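Local coordinates for protein terminal oxygenase component of carbazole (Janthinobacterium sp., PDB 7BUG) that catalyses the angular dioxygenation of carbazole at C-9a and C-1, as the Rieske-type oxygenase of carbazole 1,9a-dioxygenase, at residues Arg26-Tyr30 with Pro142-Asp148; Ile191-Asn196 with Trp321-Ala325; Lys256-Asp261 with Val272-Pro278. All coordinates share one frame. Numbering follows the deposited sequence.

Interaction 1. Residues Arg26-Tyr30 with Pro142-Asp148. With MXE (2-methoxyethanol), chain N.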
loop_
_atom_site.group_PDB
_atom_site.type_symbol
_atom_site.label_atom_id
_atom_site.label_comp_id
_atom_site.label_asym_id
_atom_site.label_seq_id
_atom_site.Cartn_x
_atom_site.Cartn_y
_atom_site.Cartn_z
ATOM N N ARG A 26 -1.707 -14.584 23.155
ATOM C CA ARG A 26 -3.089 -14.714 23.605
ATOM C C ARG A 26 -3.099 -15.231 25.051
ATOM O O ARG A 26 -2.101 -15.804 25.479
ATOM C CB ARG A 26 -3.892 -15.582 22.638
ATOM C CG ARG A 26 -5.396 -15.540 22.855
ATOM C CD ARG A 26 -6.091 -16.387 21.791
ATOM N NE ARG A 26 -7.515 -16.247 21.953
ATOM C CZ ARG A 26 -8.209 -15.180 21.539
ATOM N NH1 ARG A 26 -7.644 -14.276 20.741
ATOM N NH2 ARG A 26 -9.501 -15.119 21.801
ATOM N N ASN A 27 -4.200 -15.005 25.757
ATOM C CA ASN A 27 -4.450 -15.512 27.121
ATOM C C ASN A 27 -3.552 -14.791 28.133
ATOM O O ASN A 27 -3.088 -15.409 29.099
ATOM C CB ASN A 27 -4.308 -17.043 27.128
ATOM C CG ASN A 27 -5.237 -17.675 26.128
ATOM O OD1 ASN A 27 -6.425 -17.384 26.150
ATOM N ND2 ASN A 27 -4.739 -18.496 25.214
ATOM N N HIS A 28 -3.345 -13.466 27.971
ATOM C CA HIS A 28 -2.746 -12.588 28.977
ATOM C C HIS A 28 -3.583 -11.312 29.081
ATOM O O HIS A 28 -4.337 -11.003 28.161
ATOM C CB HIS A 28 -1.291 -12.209 28.647
ATOM C CG HIS A 28 -0.315 -13.327 28.579
ATOM N ND1 HIS A 28 0.488 -13.636 29.636
ATOM C CD2 HIS A 28 -0.012 -14.181 27.591
ATOM C CE1 HIS A 28 1.246 -14.678 29.262
ATOM N NE2 HIS A 28 0.993 -15.021 28.025
ATOM N N TRP A 29 -3.416 -10.644 30.191
ATOM C CA TRP A 29 -3.913 -9.299 30.469
ATOM C C TRP A 29 -3.011 -8.280 29.777
ATOM O O TRP A 29 -1.799 -8.409 29.897
ATOM C CB TRP A 29 -3.937 -9.034 31.962
ATOM C CG TRP A 29 -4.925 -9.830 32.746
ATOM C CD1 TRP A 29 -4.669 -10.939 33.497
ATOM C CD2 TRP A 29 -6.314 -9.517 32.928
ATOM N NE1 TRP A 29 -5.813 -11.362 34.110
ATOM C CE2 TRP A 29 -6.816 -10.490 33.827
ATOM C CE3 TRP A 29 -7.175 -8.525 32.460
ATOM C CZ2 TRP A 29 -8.151 -10.515 34.204
ATOM C CZ3 TRP A 29 -8.472 -8.513 32.884
ATOM C CH2 TRP A 29 -8.955 -9.498 33.741
ATOM N N TYR A 30 -3.652 -7.270 29.190
ATOM C CA TYR A 30 -2.943 -6.112 28.608
ATOM C C TYR A 30 -3.619 -4.801 28.991
ATOM O O TYR A 30 -4.829 -4.689 28.871
ATOM C CB TYR A 30 -2.973 -6.188 27.076
ATOM C CG TYR A 30 -2.173 -7.336 26.533
ATOM C CD1 TYR A 30 -0.814 -7.229 26.343
ATOM C CD2 TYR A 30 -2.765 -8.537 26.243
ATOM C CE1 TYR A 30 -0.072 -8.278 25.812
ATOM C CE2 TYR A 30 -2.043 -9.613 25.769
ATOM C CZ TYR A 30 -0.688 -9.482 25.530
ATOM O OH TYR A 30 -0.022 -10.569 25.051
ATOM N N PRO A 142 -9.982 -16.057 33.409
ATOM C CA PRO A 142 -8.689 -15.407 33.447
ATOM C C PRO A 142 -7.950 -15.722 34.745
ATOM O O PRO A 142 -8.593 -15.993 35.788
ATOM C CB PRO A 142 -9.012 -13.905 33.439
ATOM C CG PRO A 142 -10.425 -13.811 33.927
ATOM C CD PRO A 142 -11.089 -15.117 33.546
ATOM N N PRO A 143 -6.608 -15.634 34.710
ATOM C CA PRO A 143 -5.779 -15.681 35.904
ATOM C C PRO A 143 -5.892 -14.371 36.662
ATOM O O PRO A 143 -6.426 -13.371 36.148
ATOM C CB PRO A 143 -4.342 -15.770 35.376
ATOM C CG PRO A 143 -4.428 -14.961 34.095
ATOM C CD PRO A 143 -5.792 -15.282 33.525
ATOM N N PRO A 144 -5.351 -14.297 37.894
ATOM C CA PRO A 144 -5.221 -13.011 38.568
ATOM C C PRO A 144 -4.427 -12.049 37.664
ATOM O O PRO A 144 -3.467 -12.490 37.040
ATOM C CB PRO A 144 -4.438 -13.271 39.859
ATOM C CG PRO A 144 -4.072 -14.769 39.813
ATOM C CD PRO A 144 -4.812 -15.431 38.670
ATOM N N LEU A 145 -4.780 -10.784 37.724
ATOM C CA LEU A 145 -4.033 -9.712 37.028
ATOM C C LEU A 145 -2.588 -9.695 37.503
ATOM O O LEU A 145 -1.681 -9.485 36.655
ATOM C CB LEU A 145 -4.727 -8.383 37.306
ATOM C CG LEU A 145 -3.997 -7.170 36.745
ATOM C CD1 LEU A 145 -3.885 -7.238 35.219
ATOM C CD2 LEU A 145 -4.670 -5.904 37.147
ATOM N N ALA A 146 -2.288 -9.940 38.784
ATOM C CA ALA A 146 -0.895 -9.980 39.283
ATOM C C ALA A 146 0.018 -10.871 38.439
ATOM O O ALA A 146 1.210 -10.587 38.415
ATOM C CB ALA A 146 -0.861 -10.460 40.720
ATOM N N ARG A 147 -0.461 -11.971 37.845
ATOM C CA ARG A 147 0.371 -12.878 37.036
ATOM C C ARG A 147 1.077 -12.091 35.917
ATOM O O ARG A 147 2.218 -12.458 35.571
ATOM C CB ARG A 147 -0.435 -13.998 36.414
ATOM C CG ARG A 147 0.449 -15.112 35.881
ATOM C CD ARG A 147 -0.207 -15.964 34.865
ATOM N NE ARG A 147 -0.623 -15.206 33.667
ATOM C CZ ARG A 147 -1.411 -15.701 32.727
ATOM N NH1 ARG A 147 -1.757 -16.993 32.755
ATOM N NH2 ARG A 147 -1.805 -14.963 31.701
ATOM N N ASP A 148 0.380 -11.089 35.369
ATOM C CA ASP A 148 0.798 -10.405 34.117
ATOM C C ASP A 148 1.191 -8.977 34.443
ATOM O O ASP A 148 1.197 -8.150 33.517
ATOM C CB ASP A 148 -0.319 -10.448 33.078
ATOM C CG ASP A 148 -0.529 -11.824 32.462
ATOM O OD1 ASP A 148 0.387 -12.650 32.536
ATOM O OD2 ASP A 148 -1.665 -12.076 31.966
HETATM O O1 MXE N . -4.121 -9.967 40.988
HETATM C C1 MXE N . -5.414 -9.741 41.519
HETATM C C2 MXE N . -6.489 -10.636 40.928
HETATM O O2 MXE N . -7.206 -9.869 39.964
HETATM C C3 MXE N . -7.523 -10.312 38.693
HETATM O O HOH W 1 -3.796 -17.786 30.871
HETATM O O HOH W 2 -0.336 -6.914 31.743
#
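A small pocket holding 2-methoxyethanol adjoins this contact, in which Arg26-Tyr30, on strand 28-32, outermost within this chain in the antiparallel sheet at the start of the Rieske domain, meets the proline-rich loop Pro142-Asp148. The ligand binds the backbone of the 3-10 turn: Ala146 N donates to MXE O1 at 2.9 Å and Leu145 N, weakly, to MXE O2 at 3.4 Å; Gln127 also binds it. Trp29, with 137 Å² covered, fits against the loop. Its NE1 donates to Pro143 O (2.9 Å), and Leu145 lies over one ring face, with Leu145 CA 4.0 Å from the centroid of the five-membered ring in a CH-pi contact and Leu145 CD1 3.7 Å from Trp29 CB. Pro142 CB touches Trp29 CZ2 at 3.6 Å, and the tryptophan also packs on Tyr136, Pro125 and Gln127 of the next two strands. Strand 28-32 pairs with 132-137, so the loop leading from 132-137 towards the catalytic domain folds back over Trp29 of the adjacent strand. Asp148, just after the 3-10 turn, faces the strand: its OD2 accepts from Trp29 N (2.9 Å) and its OD1 from His28 ND1 (3.1 Å), a His-carboxylate hydrogen bond, while His28 NE2 is bonded to Gln374 N. Arg147 NH2 lies 2.9 Å from Asp148 OD2 in a salt bridge and 2.9 Å from Asn27 O in a hydrogen bond. One water links Asn27 O (3.0 Å) to Arg147 NH1 (2.9 Å); a second donates to Trp29 O (2.8 Å) and Asp148 O (2.7 Å).

Interaction 2. Residues Ile191-Asn196 with Trp321-Ala325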
loop_
_atom_site.group_PDB
_atom_site.type_symbol
_atom_site.label_atom_id
_atom_site.label_comp_id
_atom_site.label_asym_id
_atom_site.label_seq_id
_atom_site.Cartn_x
_atom_site.Cartn_y
_atom_site.Cartn_z
ATOM N N ILE A 191 17.865 15.378 28.147
ATOM C CA ILE A 191 17.619 16.488 29.112
ATOM C C ILE A 191 17.504 15.879 30.511
ATOM O O ILE A 191 18.013 16.510 31.459
ATOM C CB ILE A 191 16.356 17.280 28.715
ATOM C CG1 ILE A 191 16.123 18.478 29.640
ATOM C CG2 ILE A 191 15.125 16.376 28.672
ATOM C CD1 ILE A 191 17.056 19.650 29.383
ATOM N N LEU A 192 16.896 14.677 30.643
ATOM C CA LEU A 192 16.663 14.062 31.984
ATOM C C LEU A 192 18.028 13.800 32.632
ATOM O O LEU A 192 18.211 14.095 33.814
ATOM C CB LEU A 192 15.842 12.762 31.871
ATOM C CG LEU A 192 15.780 11.905 33.141
ATOM C CD1 LEU A 192 14.953 12.586 34.206
ATOM C CD2 LEU A 192 15.181 10.522 32.863
ATOM N N VAL A 193 18.964 13.239 31.873
ATOM C CA VAL A 193 20.300 12.827 32.369
ATOM C C VAL A 193 21.018 14.108 32.871
ATOM O O VAL A 193 21.631 14.066 33.959
ATOM C CB VAL A 193 21.066 12.077 31.260
ATOM C CG1 VAL A 193 22.519 11.857 31.607
ATOM C CG2 VAL A 193 20.412 10.734 30.906
ATOM N N LYS A 194 20.861 15.230 32.168
ATOM C CA LYS A 194 21.527 16.512 32.557
ATOM C C LYS A 194 20.789 17.144 33.744
ATOM O O LYS A 194 21.413 17.359 34.769
ATOM C CB LYS A 194 21.582 17.506 31.389
ATOM C CG LYS A 194 21.889 16.915 30.018
ATOM C CD LYS A 194 22.066 17.967 28.926
ATOM C CE LYS A 194 22.300 17.365 27.553
ATOM N NZ LYS A 194 23.631 16.717 27.459
ATOM N N ASP A 195 19.506 17.458 33.588
ATOM C CA ASP A 195 18.720 18.235 34.573
ATOM C C ASP A 195 18.383 17.416 35.819
ATOM O O ASP A 195 18.015 18.074 36.821
ATOM C CB ASP A 195 17.432 18.779 33.985
ATOM C CG ASP A 195 17.641 19.877 32.962
ATOM O OD1 ASP A 195 18.809 20.173 32.667
ATOM O OD2 ASP A 195 16.619 20.381 32.444
ATOM N N ASN A 196 18.401 16.072 35.767
ATOM C CA ASN A 196 18.164 15.250 36.992
ATOM C C ASN A 196 19.463 14.587 37.434
ATOM O O ASN A 196 19.418 13.791 38.363
ATOM C CB ASN A 196 17.046 14.200 36.856
ATOM C CG ASN A 196 16.497 13.806 38.211
ATOM O OD1 ASN A 196 16.326 14.685 39.073
ATOM N ND2 ASN A 196 16.203 12.515 38.399
ATOM N N TRP A 321 8.170 14.980 35.751
ATOM C CA TRP A 321 8.594 13.615 35.340
ATOM C C TRP A 321 7.996 13.226 33.978
ATOM O O TRP A 321 8.687 12.487 33.223
ATOM C CB TRP A 321 8.285 12.593 36.429
ATOM C CG TRP A 321 8.922 12.937 37.735
ATOM C CD1 TRP A 321 8.282 13.124 38.926
ATOM C CD2 TRP A 321 10.302 13.203 37.983
ATOM N NE1 TRP A 321 9.179 13.463 39.898
ATOM C CE2 TRP A 321 10.427 13.501 39.362
ATOM C CE3 TRP A 321 11.440 13.213 37.188
ATOM C CZ2 TRP A 321 11.648 13.804 39.949
ATOM C CZ3 TRP A 321 12.647 13.482 37.774
ATOM C CH2 TRP A 321 12.745 13.783 39.135
ATOM N N LYS A 322 6.769 13.606 33.685
ATOM C CA LYS A 322 6.156 13.304 32.375
ATOM C C LYS A 322 6.939 14.018 31.270
ATOM O O LYS A 322 7.390 13.384 30.319
ATOM C CB LYS A 322 4.662 13.590 32.365
ATOM C CG LYS A 322 4.025 13.397 30.996
ATOM C CD LYS A 322 2.527 13.458 31.057
ATOM C CE LYS A 322 1.899 13.517 29.682
ATOM N NZ LYS A 322 0.490 13.975 29.762
ATOM N N PRO A 323 7.120 15.361 31.289
ATOM C CA PRO A 323 7.806 16.012 30.171
ATOM C C PRO A 323 9.300 15.671 30.127
ATOM O O PRO A 323 9.830 15.560 29.023
ATOM C CB PRO A 323 7.531 17.520 30.389
ATOM C CG PRO A 323 7.233 17.639 31.849
ATOM C CD PRO A 323 6.565 16.327 32.246
ATOM N N MET A 324 9.973 15.520 31.261
ATOM C CA MET A 324 11.447 15.375 31.283
ATOM C C MET A 324 11.840 13.926 30.963
ATOM O O MET A 324 12.868 13.702 30.314
ATOM C CB MET A 324 12.024 15.744 32.637
ATOM C CG MET A 324 13.488 16.009 32.575
ATOM S SD MET A 324 14.082 16.544 34.211
ATOM C CE MET A 324 15.796 16.075 34.132
ATOM N N ALA A 325 11.068 12.968 31.469
ATOM C CA ALA A 325 11.448 11.536 31.473
ATOM C C ALA A 325 10.570 10.786 30.459
ATOM O O ALA A 325 11.146 10.239 29.485
ATOM C CB ALA A 325 11.288 10.990 32.880
#
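Helix 191-195 and the 321-325 part of helix 307-327, both in the catalytic, ring-hydroxylase domain, cross steeply: the axes of the two short segments approach to 9.7 Å at an angle of 109°. The CA atoms of Leu192 and Met324 come within 5.4 Å. Residues 321-325 form a wider pi-type turn, with a kink at Pro323, whose nitrogen has no hydrogen to give to the preceding turn. No hydrogen bond spans the interface; it is held by apolar packing. Met324, extended with all three chi angles t, reaches across so that its CE lies 3.6 Å from Leu192 CD1 and 3.5 Å from Asn196 CB. Leu192 CD2 meets Ala325 CB at 3.9 Å, and Leu192 CD1 approaches the indole edge at Trp321 CZ3 (4.3 Å); the Leu192 side chain is about 8 Å from that of the iron ligand His187. Asn196 OD1 bonds to Lys256. Both segments pack onto the loop after strand 269-273: Asn196 ND2 bonds to Asn277 OD1, Trp321 touches Asn277, and Ala325 lies on Pro276.

Interaction 3. Residues Lys256-Asp261 with Val272-Pro278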
loop_
_atom_site.group_PDB
_atom_site.type_symbol
_atom_site.label_atom_id
_atom_site.label_comp_id
_atom_site.label_asym_id
_atom_site.label_seq_id
_atom_site.Cartn_x
_atom_site.Cartn_y
_atom_site.Cartn_z
ATOM N N LYS A 256 23.015 10.838 41.006
ATOM C CA LYS A 256 21.769 10.054 41.257
ATOM C C LYS A 256 21.934 8.683 40.609
ATOM O O LYS A 256 22.035 8.635 39.380
ATOM C CB LYS A 256 20.505 10.729 40.723
ATOM C CG LYS A 256 19.786 11.628 41.709
ATOM C CD LYS A 256 18.964 12.696 41.096
ATOM C CE LYS A 256 18.164 13.460 42.111
ATOM N NZ LYS A 256 17.210 14.375 41.471
ATOM N N ILE A 257 22.052 7.647 41.427
ATOM C CA ILE A 257 22.079 6.226 40.986
ATOM C C ILE A 257 20.640 5.785 40.704
ATOM O O ILE A 257 19.800 5.904 41.606
ATOM C CB ILE A 257 22.767 5.317 42.013
ATOM C CG1 ILE A 257 24.200 5.781 42.301
ATOM C CG2 ILE A 257 22.724 3.866 41.550
ATOM C CD1 ILE A 257 24.917 4.912 43.308
ATOM N N VAL A 258 20.366 5.339 39.477
ATOM C CA VAL A 258 19.019 4.843 39.063
ATOM C C VAL A 258 19.194 3.486 38.371
ATOM O O VAL A 258 20.334 3.057 38.079
ATOM C CB VAL A 258 18.257 5.844 38.165
ATOM C CG1 VAL A 258 17.910 7.117 38.907
ATOM C CG2 VAL A 258 19.014 6.132 36.883
ATOM N N ALA A 259 18.074 2.791 38.166
ATOM C CA ALA A 259 17.997 1.568 37.352
ATOM C C ALA A 259 18.903 0.456 37.883
ATOM O O ALA A 259 19.468 -0.250 37.054
ATOM C CB ALA A 259 18.302 1.900 35.926
ATOM N N ASN A 260 18.983 0.271 39.200
ATOM C CA ASN A 260 19.683 -0.870 39.845
ATOM C C ASN A 260 18.985 -2.183 39.497
ATOM O O ASN A 260 19.679 -3.170 39.351
ATOM C CB ASN A 260 19.682 -0.759 41.364
ATOM C CG ASN A 260 20.295 0.545 41.811
ATOM O OD1 ASN A 260 19.708 1.596 41.608
ATOM N ND2 ASN A 260 21.496 0.488 42.356
ATOM N N ASP A 261 17.653 -2.199 39.441
ATOM C CA ASP A 261 16.864 -3.427 39.141
ATOM C C ASP A 261 16.082 -3.192 37.843
ATOM O O ASP A 261 15.290 -2.242 37.800
ATOM C CB ASP A 261 15.887 -3.814 40.258
ATOM C CG ASP A 261 16.549 -4.046 41.599
ATOM O OD1 ASP A 261 17.596 -4.722 41.625
ATOM O OD2 ASP A 261 15.996 -3.563 42.617
ATOM N N VAL A 272 11.710 -0.789 35.804
ATOM C CA VAL A 272 13.037 -0.176 36.074
ATOM C C VAL A 272 12.955 0.536 37.415
ATOM O O VAL A 272 12.099 1.417 37.590
ATOM C CB VAL A 272 13.454 0.811 34.978
ATOM C CG1 VAL A 272 14.857 1.366 35.252
ATOM C CG2 VAL A 272 13.344 0.231 33.588
ATOM N N ASN A 273 13.788 0.089 38.334
ATOM C CA ASN A 273 13.717 0.519 39.745
ATOM C C ASN A 273 15.103 0.868 40.252
ATOM O O ASN A 273 15.985 0.006 40.217
ATOM C CB ASN A 273 13.206 -0.615 40.630
ATOM C CG ASN A 273 12.996 -0.142 42.048
ATOM O OD1 ASN A 273 12.720 1.029 42.293
ATOM N ND2 ASN A 273 13.099 -1.059 42.977
ATOM N N PRO A 274 15.331 2.098 40.751
ATOM C CA PRO A 274 14.393 3.208 40.650
ATOM C C PRO A 274 14.589 3.947 39.315
ATOM O O PRO A 274 15.616 3.850 38.697
ATOM C CB PRO A 274 14.783 4.066 41.877
ATOM C CG PRO A 274 16.255 3.872 42.030
ATOM C CD PRO A 274 16.539 2.480 41.501
ATOM N N PHE A 275 13.582 4.690 38.893
ATOM C CA PHE A 275 13.631 5.515 37.661
ATOM C C PHE A 275 12.361 6.318 37.559
ATOM O O PHE A 275 11.326 5.787 37.942
ATOM C CB PHE A 275 13.735 4.640 36.416
ATOM C CG PHE A 275 14.344 5.388 35.260
ATOM C CD1 PHE A 275 15.718 5.524 35.175
ATOM C CD2 PHE A 275 13.534 5.975 34.302
ATOM C CE1 PHE A 275 16.270 6.261 34.138
ATOM C CE2 PHE A 275 14.098 6.713 33.265
ATOM C CZ PHE A 275 15.463 6.860 33.214
ATOM N N PRO A 276 12.346 7.589 37.086
ATOM C CA PRO A 276 13.545 8.351 36.653
ATOM C C PRO A 276 14.243 9.131 37.787
ATOM O O PRO A 276 15.181 9.910 37.538
ATOM C CB PRO A 276 12.888 9.322 35.667
ATOM C CG PRO A 276 11.582 9.646 36.353
ATOM C CD PRO A 276 11.100 8.285 36.775
ATOM N N ASN A 277 13.822 8.846 39.017
ATOM C CA ASN A 277 14.346 9.447 40.282
ATOM C C ASN A 277 14.461 8.337 41.320
ATOM O O ASN A 277 13.786 7.306 41.219
ATOM C CB ASN A 277 13.478 10.626 40.687
ATOM C CG ASN A 277 14.213 11.653 41.525
ATOM O OD1 ASN A 277 15.283 12.098 41.133
ATOM N ND2 ASN A 277 13.651 11.996 42.676
ATOM N N PRO A 278 15.361 8.444 42.334
ATOM C CA PRO A 278 15.571 7.337 43.268
ATOM C C PRO A 278 14.352 6.913 44.098
ATOM O O PRO A 278 14.442 5.856 44.675
ATOM C CB PRO A 278 16.751 7.820 44.136
ATOM C CG PRO A 278 17.495 8.742 43.182
ATOM C CD PRO A 278 16.383 9.503 42.506
#
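A classic beta bulge starts the antiparallel pairing of strands 261-265 and 269-273 within the seven-stranded sheet of the catalytic domain: Asn260 and Asp261 both face Asn273. Asp261 N donates to Asn273 O (2.9 Å) and Asn273 N to Asp261 O (2.8 Å); past the bulge, Pro274 O accepts from Ala259 N at 2.7 Å. Positive phi (60°) at Ala259 marks the irregular backbone just before the bulge; its CB meets Val272 CG1, placed there by the t rotamer, at 3.6 Å. Pro274 and Pro276 both follow cis peptide bonds. Val258 CB lies 3.4 Å from Pro274 O, and its m rotamer brings CG2 to the Phe275 ring edge at CD1 (3.8 Å). Phe275 also meets Phe329 and Leu192. Asn260, chi1 m, brings OD1 to 3.3 Å from Pro274 CD. Lys256 has an off-well chi1 of -92° but is extended beyond it; its stem passes Pro278, CG to CG 4.0 Å, and its amine is shared with Asn196. Asn277 ND2 is bonded to Asp279 OD1, while Lys256 NZ donates to Asn277 OD1 at 3.0 Å.

In the fold
Following the chain from the N terminus, interaction 1 closes first: a long loop rich in strands and containing most of the Rieske domain returns at 142-148 to strand 28-32, tying that domain's first strand to the loop that leads towards the catalytic domain. Interactions 2 and 3 lie wholly within the latter. Interaction 2 opens at 191-196, soon after the iron ligands His183 and His187, and closes 125 residues later on helix 307-327. Nested within that loop, interaction 3 closes the base of the hairpin of strands 261-265 and 269-273. The two touch through Asn196 with Lys256 and Asn277, so the end of helix 191-195 is joined to the loops flanking the hairpin. Interactions 1 and 2, centres about 32 Å apart, lie on opposite sides of the chain's centre.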